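PDB 4RM7: acyl-CoA dehydrogenase, which belongs to the acyl-CoA dehydrogenase family, with a beta-rich middle domain set between two largely helical domains. Local coordinates for residues Asp149-Met153 with Glu221-Ser225; Glu184-Trp188 with Gly234-Leu238. Residue numbers count along the deposited sequence, not the author numbering.

Interaction 1 (Asp149-Met153 with Glu221-Ser225); sequences DTLVM and EVKES
Build 150-153 extended, with D149 a loop residue before it (phi/psi -104/14) and strand 151-161 starting at L151; build 221-225 as the run leaving the end of strand 212-221, peeling away and turning into a 3-10 segment at E224 and S225. The end-to-end directions, CA 150 to 153 against CA 221 to 224, lie 106° apart, since 222-224 turns away from the strand. V152 and E221 form an antiparallel non-hydrogen-bonded pair with CA atoms 4.7 Å apart, and their side chains share one face of the sheet; L151 and V222 follow, CA to CA 5.5 Å.

One backbone hydrogen bond joins the segments: V222 N donates to L151 O at 3.0 Å, nearly straight at 164°. The same L151 O also receives a CA-H...O contact from E221 CA at 3.3 Å.

The apolar contacts gather around V222 (chi1 m). Its CG2 lies 3.7 Å from L151 CB, and its CG1 lies 4.0 Å from CB of M153, a selenomethionine with chi1 and chi2 both t.

At the margin, two carboxylates meet carbon in van der Waals contact: T150 CG2 lies 3.9 Å from E221 OE2, and L151 (m, t) brings CD1 3.8 Å from E224 OE1, which also makes a salt bridge with R227. Backbone bonds of V152 with T145 and M153 with V220 continue the sheet on both flanks. This is the end of an antiparallel strand pair, where one chain leaves the sheet, in the beta domain of an acyl-CoA dehydrogenase.

Interaction 2 (Glu184-Trp188 with Gly234-Leu238); sequences EFSFW and GFSQL
This is aromatic and aliphatic packing of a strand against the N-terminal end of a helix, where the beta-rich middle domain meets the helical C-terminal domain. Strand 184-188 is extended throughout; 234-238 lies at the N-terminal end of helix 234-270, with helical phi/psi from F235 (-59/-40) to L238 (-62/-47). Their axes approach to 8.7 Å with N-to-C directions 52° apart, and the nearest CA atoms are those of F185 and G234, 5.3 Å from each other.

F185 is the centre of the contact. Its CA-to-CB bond points toward the helix, and with chi1 t the ring lies against 234-238: CD1 is 3.5 Å from G234 CA, CD2 is 3.7 Å from F235 CD1, and CZ is 3.7 Å from L238 CD2. G234 takes a positive phi (88/168), a conformation glycine adopts readily, and its bare CA faces the ring. The rings of F185 and F235 meet obliquely, centroids 5.0 Å apart and planes at 48°, while F185 CB makes a CH-pi contact over the face of the F235 ring, 4.1 Å from its centroid. F187, two residues on and on the same side of the strand, presents its ring edge to L238, CZ to CD1 3.8 Å; L238 (t, p) thus touches both phenylalanines. S186 points away from the helix, and its OG accepts a bond from W188 NE1 at 2.8 Å.

Beside it in the sheet, strand 184-191 pairs with strand 168-175, S186 bonding to A173 and W188 to V171 through their backbones. F103 of helix 90-103 packs on both F187 and L238, so the strand, helix 234-270 and helix 90-103 converge here.

The centres of interactions 1 and 2 are about 18 Å apart, on the same side of the chain's centre, and both reach the same mixed sheet. Their segments alternate along the chain: 149-153, 184-188, 221-225, then 234-238. W188 joins them directly. It belongs to interaction 2's strand but packs on interaction 1, with its CG 3.6 Å from M153 CE and its CZ3 3.4 Å from K223 O and 3.8 Å from V222 CG2. Interaction 1 lies within the beta domain; interaction 2 carries the sheet onto helix 234-270. The loop leaving strand 212-221 therefore runs past W188 before the chain enters the C-terminal helices.

Interaction 1 (Asp149-Met153 with Glu221-Ser225)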
loop_
_atom_site.group_PDB
_atom_site.type_symbol
_atom_site.label_atom_id
_atom_site.label_comp_id
_atom_site.label_asym_id
_atom_site.label_seq_id
_atom_site.Cartn_x
_atom_site.Cartn_y
_atom_site.Cartn_z
ATOM N N ASP A 149 0.012 46.312 38.455
ATOM C CA ASP A 149 1.385 46.740 38.297
ATOM C C ASP A 149 2.235 45.569 37.851
ATOM O O ASP A 149 3.458 45.613 37.922
ATOM C CB ASP A 149 1.905 47.292 39.619
ATOM C CG ASP A 149 3.269 47.927 39.491
ATOM O OD1 ASP A 149 3.344 49.129 39.154
ATOM O OD2 ASP A 149 4.269 47.221 39.732
ATOM N N THR A 150 1.572 44.501 37.426
ATOM C CA THR A 150 2.240 43.251 37.128
ATOM C C THR A 150 1.870 42.705 35.769
ATOM O O THR A 150 0.807 42.997 35.237
ATOM C CB THR A 150 1.833 42.189 38.144
ATOM O OG1 THR A 150 0.418 42.264 38.342
ATOM C CG2 THR A 150 2.535 42.423 39.453
ATOM N N LEU A 151 2.771 41.898 35.224
ATOM C CA LEU A 151 2.538 41.169 33.993
ATOM C C LEU A 151 2.367 39.703 34.344
ATOM O O LEU A 151 3.201 39.119 35.016
ATOM C CB LEU A 151 3.729 41.332 33.062
ATOM C CG LEU A 151 4.019 42.747 32.584
ATOM C CD1 LEU A 151 5.160 42.765 31.587
ATOM C CD2 LEU A 151 2.768 43.347 31.976
ATOM N N VAL A 152 1.272 39.115 33.896
ATOM C CA VAL A 152 0.948 37.754 34.273
ATOM C C VAL A 152 0.713 36.822 33.084
ATOM O O VAL A 152 -0.036 37.141 32.177
ATOM C CB VAL A 152 -0.278 37.750 35.187
ATOM C CG1 VAL A 152 -1.522 38.093 34.394
ATOM C CG2 VAL A 152 -0.418 36.417 35.885
HETATM N N MSE A 153 1.340 35.654 33.117
HETATM C CA MSE A 153 1.276 34.720 32.004
HETATM C C MSE A 153 0.405 33.499 32.317
HETATM O O MSE A 153 0.514 32.904 33.392
HETATM C CB MSE A 153 2.681 34.274 31.610
HETATM C CG MSE A 153 2.701 33.242 30.481
HETATM SE SE MSE A 153 4.490 32.548 30.040
HETATM C CE MSE A 153 5.186 34.049 29.005
ATOM N N GLU A 221 4.154 35.540 37.169
ATOM C CA GLU A 221 4.665 36.901 37.049
ATOM C C GLU A 221 5.885 36.929 36.149
ATOM O O GLU A 221 6.900 36.285 36.433
ATOM C CB GLU A 221 5.035 37.471 38.411
ATOM C CG GLU A 221 3.890 37.537 39.387
ATOM C CD GLU A 221 3.990 38.727 40.321
ATOM O OE1 GLU A 221 5.008 39.464 40.279
ATOM O OE2 GLU A 221 3.030 38.927 41.087
ATOM N N VAL A 222 5.793 37.682 35.061
ATOM C CA VAL A 222 6.923 37.797 34.157
ATOM C C VAL A 222 7.430 39.234 34.129
ATOM O O VAL A 222 6.647 40.180 34.101
ATOM C CB VAL A 222 6.554 37.310 32.728
ATOM C CG1 VAL A 222 6.237 35.820 32.753
ATOM C CG2 VAL A 222 5.380 38.093 32.161
ATOM N N LYS A 223 8.747 39.397 34.172
ATOM C CA LYS A 223 9.336 40.733 34.128
ATOM C C LYS A 223 9.505 41.200 32.678
ATOM O O LYS A 223 9.601 40.387 31.763
ATOM C CB LYS A 223 10.675 40.748 34.878
ATOM C CG LYS A 223 10.516 40.718 36.394
ATOM C CD LYS A 223 11.861 40.632 37.123
ATOM C CE LYS A 223 11.692 40.480 38.647
ATOM N NZ LYS A 223 11.138 39.133 39.067
ATOM N N GLU A 224 9.522 42.511 32.468
ATOM C CA GLU A 224 9.653 43.062 31.122
ATOM C C GLU A 224 10.995 42.687 30.483
ATOM O O GLU A 224 11.078 42.452 29.272
ATOM C CB GLU A 224 9.480 44.581 31.155
ATOM C CG GLU A 224 9.681 45.280 29.813
ATOM C CD GLU A 224 8.589 44.968 28.798
ATOM O OE1 GLU A 224 7.588 44.320 29.171
ATOM O OE2 GLU A 224 8.732 45.377 27.622
ATOM N N SER A 225 12.033 42.603 31.310
ATOM C CA SER A 225 13.378 42.269 30.847
ATOM C C SER A 225 13.477 40.849 30.283
ATOM O O SER A 225 14.469 40.497 29.652
ATOM C CB SER A 225 14.393 42.438 31.987
ATOM O OG SER A 225 14.254 41.426 32.973
#

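Interaction 2 (Glu184-Trp188 with Gly234-Leu238)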
loop_
_atom_site.group_PDB
_atom_site.type_symbol
_atom_site.label_atom_id
_atom_site.label_comp_id
_atom_site.label_asym_id
_atom_site.label_seq_id
_atom_site.Cartn_x
_atom_site.Cartn_y
_atom_site.Cartn_z
ATOM N N GLU A 184 -0.358 40.602 20.436
ATOM C CA GLU A 184 0.706 40.373 19.461
ATOM C C GLU A 184 1.636 39.208 19.838
ATOM O O GLU A 184 1.795 38.866 21.014
ATOM C CB GLU A 184 1.537 41.644 19.274
ATOM C CG GLU A 184 2.471 41.940 20.437
ATOM C CD GLU A 184 3.436 43.072 20.144
ATOM O OE1 GLU A 184 3.513 43.505 18.971
ATOM O OE2 GLU A 184 4.116 43.526 21.092
ATOM N N PHE A 185 2.252 38.608 18.826
ATOM C CA PHE A 185 3.210 37.540 19.048
ATOM C C PHE A 185 4.402 38.008 19.874
ATOM O O PHE A 185 4.891 39.123 19.694
ATOM C CB PHE A 185 3.701 36.980 17.723
ATOM C CG PHE A 185 4.607 35.807 17.880
ATOM C CD1 PHE A 185 5.969 35.938 17.687
ATOM C CD2 PHE A 185 4.096 34.572 18.253
ATOM C CE1 PHE A 185 6.810 34.850 17.845
ATOM C CE2 PHE A 185 4.929 33.490 18.417
ATOM C CZ PHE A 185 6.289 33.626 18.212
ATOM N N SER A 186 4.873 37.150 20.774
ATOM C CA SER A 186 5.974 37.509 21.656
ATOM C C SER A 186 6.655 36.284 22.230
ATOM O O SER A 186 6.021 35.240 22.415
ATOM C CB SER A 186 5.475 38.384 22.796
ATOM O OG SER A 186 4.712 37.621 23.713
ATOM N N PHE A 187 7.948 36.418 22.512
ATOM C CA PHE A 187 8.716 35.359 23.156
ATOM C C PHE A 187 9.195 35.837 24.521
ATOM O O PHE A 187 9.577 36.995 24.680
ATOM C CB PHE A 187 9.911 34.935 22.302
ATOM C CG PHE A 187 9.668 33.700 21.464
ATOM C CD1 PHE A 187 9.553 32.448 22.061
ATOM C CD2 PHE A 187 9.588 33.785 20.077
ATOM C CE1 PHE A 187 9.339 31.308 21.296
ATOM C CE2 PHE A 187 9.378 32.648 19.302
ATOM C CZ PHE A 187 9.256 31.409 19.915
ATOM N N TRP A 188 9.182 34.932 25.498
ATOM C CA TRP A 188 9.591 35.249 26.859
ATOM C C TRP A 188 10.530 34.188 27.420
ATOM O O TRP A 188 10.194 33.005 27.432
ATOM C CB TRP A 188 8.370 35.359 27.760
ATOM C CG TRP A 188 7.373 36.375 27.341
ATOM C CD1 TRP A 188 6.444 36.261 26.346
ATOM C CD2 TRP A 188 7.173 37.663 27.935
ATOM N NE1 TRP A 188 5.686 37.412 26.277
ATOM C CE2 TRP A 188 6.114 38.283 27.242
ATOM C CE3 TRP A 188 7.791 38.356 28.981
ATOM C CZ2 TRP A 188 5.667 39.559 27.562
ATOM C CZ3 TRP A 188 7.343 39.618 29.300
ATOM C CH2 TRP A 188 6.293 40.209 28.592
ATOM N N GLY A 234 6.997 37.859 14.855
ATOM C CA GLY A 234 5.726 37.304 14.426
ATOM C C GLY A 234 5.785 35.835 14.123
ATOM O O GLY A 234 6.870 35.266 14.026
ATOM N N PHE A 235 4.612 35.226 13.967
ATOM C CA PHE A 235 4.502 33.801 13.681
ATOM C C PHE A 235 5.227 33.470 12.394
ATOM O O PHE A 235 5.873 32.426 12.290
ATOM C CB PHE A 235 3.044 33.358 13.562
ATOM C CG PHE A 235 2.116 34.044 14.512
ATOM C CD1 PHE A 235 1.671 33.397 15.654
ATOM C CD2 PHE A 235 1.661 35.337 14.249
ATOM C CE1 PHE A 235 0.801 34.036 16.526
ATOM C CE2 PHE A 235 0.802 35.979 15.114
ATOM C CZ PHE A 235 0.371 35.328 16.250
ATOM N N SER A 236 5.093 34.362 11.415
ATOM C CA SER A 236 5.728 34.214 10.106
ATOM C C SER A 236 7.178 33.787 10.246
ATOM O O SER A 236 7.613 32.806 9.643
ATOM C CB SER A 236 5.641 35.525 9.314
ATOM O OG SER A 236 6.036 36.637 10.110
ATOM N N GLN A 237 7.917 34.514 11.071
ATOM C CA GLN A 237 9.315 34.202 11.300
ATOM C C GLN A 237 9.512 32.864 12.013
ATOM O O GLN A 237 10.404 32.094 11.660
ATOM C CB GLN A 237 9.976 35.324 12.091
ATOM C CG GLN A 237 10.972 36.104 11.260
ATOM C CD GLN A 237 12.110 35.226 10.752
ATOM O OE1 GLN A 237 12.283 35.049 9.541
ATOM N NE2 GLN A 237 12.892 34.672 11.679
ATOM N N LEU A 238 8.686 32.603 13.021
ATOM C CA LEU A 238 8.764 31.360 13.768
ATOM C C LEU A 238 8.496 30.187 12.849
ATOM O O LEU A 238 9.231 29.196 12.841
ATOM C CB LEU A 238 7.763 31.365 14.924
ATOM C CG LEU A 238 7.693 30.088 15.764
ATOM C CD1 LEU A 238 9.026 29.829 16.458
ATOM C CD2 LEU A 238 6.570 30.191 16.777
#